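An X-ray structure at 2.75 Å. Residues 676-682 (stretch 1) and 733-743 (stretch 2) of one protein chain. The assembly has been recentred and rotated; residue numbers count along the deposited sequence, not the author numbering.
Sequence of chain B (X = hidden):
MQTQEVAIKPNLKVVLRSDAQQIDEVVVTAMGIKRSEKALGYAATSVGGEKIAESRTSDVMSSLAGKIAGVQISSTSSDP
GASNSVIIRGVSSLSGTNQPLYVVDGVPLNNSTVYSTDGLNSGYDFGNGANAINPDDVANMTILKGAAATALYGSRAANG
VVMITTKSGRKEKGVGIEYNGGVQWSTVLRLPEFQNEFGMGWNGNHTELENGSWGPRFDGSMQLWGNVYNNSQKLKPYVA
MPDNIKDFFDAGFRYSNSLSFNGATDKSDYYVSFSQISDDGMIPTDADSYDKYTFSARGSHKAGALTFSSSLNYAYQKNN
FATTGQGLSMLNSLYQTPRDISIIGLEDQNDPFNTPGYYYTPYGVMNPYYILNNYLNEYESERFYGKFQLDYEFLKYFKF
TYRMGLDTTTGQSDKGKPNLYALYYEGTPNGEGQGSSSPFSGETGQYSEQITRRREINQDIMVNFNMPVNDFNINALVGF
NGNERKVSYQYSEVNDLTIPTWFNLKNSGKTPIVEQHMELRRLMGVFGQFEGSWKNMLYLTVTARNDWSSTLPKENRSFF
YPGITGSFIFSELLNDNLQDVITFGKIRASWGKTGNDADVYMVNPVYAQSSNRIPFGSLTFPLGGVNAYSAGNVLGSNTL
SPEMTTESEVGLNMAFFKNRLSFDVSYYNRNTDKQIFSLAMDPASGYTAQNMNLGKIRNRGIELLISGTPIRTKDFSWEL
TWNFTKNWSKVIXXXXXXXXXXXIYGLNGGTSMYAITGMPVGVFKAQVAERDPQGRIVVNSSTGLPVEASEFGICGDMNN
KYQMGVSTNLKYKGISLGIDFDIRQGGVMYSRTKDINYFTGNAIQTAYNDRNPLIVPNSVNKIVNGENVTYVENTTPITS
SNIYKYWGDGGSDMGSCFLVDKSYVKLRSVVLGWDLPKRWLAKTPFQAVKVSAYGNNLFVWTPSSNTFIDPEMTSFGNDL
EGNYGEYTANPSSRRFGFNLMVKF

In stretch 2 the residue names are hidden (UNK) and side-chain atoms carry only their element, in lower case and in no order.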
# COMPACT_ATOMS: atom_id res chain seq x y z
N ILE B 676 21.59 12.27 -24.59
CA ILE B 676 21.73 11.11 -23.71
C ILE B 676 20.43 10.33 -23.67
O ILE B 676 19.36 10.89 -23.41
CB ILE B 676 22.14 11.55 -22.30
CG1 ILE B 676 23.57 12.06 -22.28
CG2 ILE B 676 22.05 10.39 -21.39
CD1 ILE B 676 23.66 13.52 -22.23
N PHE B 677 20.52 9.03 -23.88
CA PHE B 677 19.33 8.21 -24.06
C PHE B 677 19.65 6.79 -23.63
O PHE B 677 20.78 6.33 -23.81
CB PHE B 677 18.88 8.27 -25.52
CG PHE B 677 17.78 7.34 -25.86
CD1 PHE B 677 16.49 7.61 -25.49
CD2 PHE B 677 18.03 6.21 -26.59
CE1 PHE B 677 15.48 6.76 -25.82
CE2 PHE B 677 17.02 5.35 -26.91
CZ PHE B 677 15.73 5.63 -26.52
N SER B 678 18.67 6.11 -23.05
CA SER B 678 18.84 4.72 -22.63
C SER B 678 18.63 3.84 -23.85
O SER B 678 17.52 3.38 -24.13
CB SER B 678 17.88 4.38 -21.51
OG SER B 678 18.36 4.88 -20.27
N LEU B 679 19.72 3.58 -24.56
CA LEU B 679 19.68 2.90 -25.84
C LEU B 679 19.55 1.39 -25.68
O LEU B 679 20.23 0.79 -24.86
CB LEU B 679 20.95 3.22 -26.62
CG LEU B 679 20.95 2.87 -28.09
CD1 LEU B 679 19.77 3.54 -28.73
CD2 LEU B 679 22.24 3.35 -28.68
N ALA B 680 18.71 0.78 -26.51
CA ALA B 680 18.46 -0.66 -26.39
C ALA B 680 19.72 -1.47 -26.64
O ALA B 680 20.58 -1.10 -27.44
CB ALA B 680 17.37 -1.10 -27.35
N MET B 681 19.83 -2.60 -25.94
CA MET B 681 21.02 -3.44 -25.95
C MET B 681 20.61 -4.89 -25.75
O MET B 681 19.56 -5.17 -25.17
CB MET B 681 21.99 -3.02 -24.87
CG MET B 681 23.39 -3.48 -25.03
SD MET B 681 24.33 -2.61 -23.83
CE MET B 681 25.95 -3.12 -24.18
N ASP B 682 21.45 -5.79 -26.24
CA ASP B 682 21.19 -7.22 -26.15
C ASP B 682 21.20 -7.67 -24.69
O ASP B 682 22.23 -7.54 -24.02
CB ASP B 682 22.22 -7.99 -26.97
CG ASP B 682 22.09 -9.50 -26.84
OD1 ASP B 682 21.05 -10.02 -26.38
OD2 ASP B 682 23.06 -10.19 -27.21
N UNK B 733 22.12 8.95 -37.10
CA UNK B 733 22.79 7.72 -36.70
C UNK B 733 22.39 7.38 -35.28
O UNK B 733 22.13 8.26 -34.47
c UNK B 733 24.31 7.84 -36.80
o UNK B 733 24.78 8.89 -35.99
N UNK B 734 22.31 6.09 -35.01
CA UNK B 734 22.22 5.56 -33.67
C UNK B 734 23.43 4.67 -33.46
O UNK B 734 23.73 3.85 -34.33
c UNK B 734 19.75 6.45 -32.07
c UNK B 734 19.69 5.64 -33.33
c UNK B 734 18.48 4.78 -33.32
c UNK B 734 20.93 4.77 -33.47
N UNK B 735 24.16 4.81 -32.35
CA UNK B 735 25.42 4.09 -32.16
C UNK B 735 25.45 2.66 -32.69
O UNK B 735 24.69 1.80 -32.24
c UNK B 735 25.05 5.43 -30.29
c UNK B 735 23.88 5.68 -31.20
c UNK B 735 25.60 4.13 -30.65
N UNK B 736 26.34 2.43 -33.66
CA UNK B 736 26.35 1.19 -34.42
C UNK B 736 26.49 -0.01 -33.51
O UNK B 736 25.83 -1.03 -33.71
o UNK B 736 28.47 2.54 -38.72
c UNK B 736 27.30 2.03 -36.68
o UNK B 736 29.61 1.65 -37.06
c UNK B 736 27.50 1.20 -35.43
c UNK B 736 28.54 2.08 -37.55
N UNK B 737 27.34 0.12 -32.49
CA UNK B 737 27.76 -1.01 -31.69
C UNK B 737 26.60 -1.74 -31.05
O UNK B 737 26.75 -2.91 -30.71
c UNK B 737 29.83 0.32 -31.19
c UNK B 737 28.74 -0.55 -30.62
o UNK B 737 29.75 2.46 -32.23
o UNK B 737 28.77 2.22 -30.28
c UNK B 737 29.43 1.77 -31.24
N UNK B 738 25.45 -1.10 -30.92
CA UNK B 738 24.29 -1.73 -30.31
C UNK B 738 23.18 -1.96 -31.31
O UNK B 738 22.04 -2.20 -30.90
c UNK B 738 23.50 -0.12 -26.86
c UNK B 738 25.78 -0.43 -27.74
c UNK B 738 23.76 -0.88 -29.16
c UNK B 738 24.36 -0.94 -27.77
N UNK B 739 23.48 -1.93 -32.61
CA UNK B 739 22.45 -1.98 -33.63
C UNK B 739 22.02 -0.59 -34.04
O UNK B 739 22.37 0.42 -33.42
N UNK B 740 21.26 -0.52 -35.11
CA UNK B 740 20.85 0.80 -35.54
C UNK B 740 19.39 1.07 -35.27
O UNK B 740 18.76 1.83 -36.00
N UNK B 741 18.84 0.46 -34.22
CA UNK B 741 17.41 0.41 -34.01
C UNK B 741 17.17 0.44 -32.51
O UNK B 741 18.01 -0.00 -31.74
c UNK B 741 14.73 -2.14 -35.17
c UNK B 741 15.32 -0.96 -34.47
c UNK B 741 17.47 -2.06 -34.15
c UNK B 741 16.82 -0.84 -34.69
N UNK B 742 16.04 1.01 -32.10
CA UNK B 742 15.70 1.08 -30.69
C UNK B 742 14.22 1.38 -30.54
O UNK B 742 13.69 2.24 -31.22
c UNK B 742 16.24 3.51 -30.42
o UNK B 742 16.28 2.04 -28.56
c UNK B 742 16.54 2.12 -29.95
N UNK B 743 13.56 0.67 -29.65
CA UNK B 743 12.12 0.79 -29.50
C UNK B 743 11.75 2.09 -28.79
O UNK B 743 12.39 2.48 -27.81
o UNK B 743 12.06 -1.60 -29.24
c UNK B 743 11.58 -0.38 -28.70
c UNK B 743 10.09 -0.39 -28.75

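Position 733 carries one carbon and then one oxygen, the short hydroxyl side chain of serine, and its side chain does not reach stretch 1, so Ser733 only leads into the contact.

At position 734 four carbons fork at the second, the CA-to-CB bond points toward stretch 1, and one end carbon of the fork reaches Leu679 CD1. A fork one carbon beyond CB is the mark of leucine. Leu734 CD2 lies 4.4 Å from Leu679 CD1, a loose apolar contact.

Three carbons at position 735 close a ring onto the backbone N, and the ring carbon bonded to that nitrogen meets Leu679 CD2. This can only be proline. CD of Pro735 sits 3.8 Å from Leu679 CD2, so the ring offers a rigid apolar surface to the other methyl of the same leucine.

Position 736 has three carbons, the third carrying two oxygens, and points away from stretch 1. Position 737 has the same composition and also makes no contact. A chain of three carbons ending in two oxygens fits glutamate: Glu736 and Glu737. Both are exposed, as suits carboxylates with no partner across the contact.

Four carbons forked at the second return at position 738, now aimed toward stretch 1, where they meet Leu679, Ala680 and Met681. This is a second leucine. Leu738 CD2 packs 4.1 Å from Leu679 CD2 and 3.8 Å from Met681 CB, and comes as near as 3.1 Å to Ala680 O, a tight approach for a methyl. The preceding turn helps to place it: Leu738 N donates to Pro735 O at 3.3 Å.

Position 739 has no side-chain atoms and is glycine. Its phi/psi of 92/170 would jam a CB against the carbonyl O of the residue before, so the backbone itself calls for Gly739; its N donates to Glu736 O at 2.7 Å. Position 740 is equally bare, Gly740, but here no contact with stretch 1 explains the choice.

At position 741 four carbons fork at the first, one arm two carbons long: isoleucine. Ile741 points away from stretch 1.

At position 742 one carbon bears an oxygen and a carbon and is directed toward stretch 1; the oxygen lies near Ala680 N and the edge of the Phe677 ring. This is threonine. Ala680 N donates a weak hydrogen bond to Thr742 OG1, 3.4 Å long with an angle of 154°. The same OG1 lies 3.8 Å from Phe677 CE2, while Thr742 CB packs 3.7 Å from Leu679 CD1.

Position 743 has the same branched pattern, but its CA-to-CB bond runs sideways; Thr743 makes no contact.

The contact is built around Leu679, whose methyls meet apolar carbon from Leu734, Pro735 and Leu738 as well as the CB of Thr742. The two strands run at 110° to each other, and a side-chain hydroxyl supplies the one hydrogen bond between the stretches. The rule to read is modest: pack several apolar carbons against one leucine, and add a single polar tie to the neighbouring backbone.

Stretch 2 733-743: SLPEELGGITT
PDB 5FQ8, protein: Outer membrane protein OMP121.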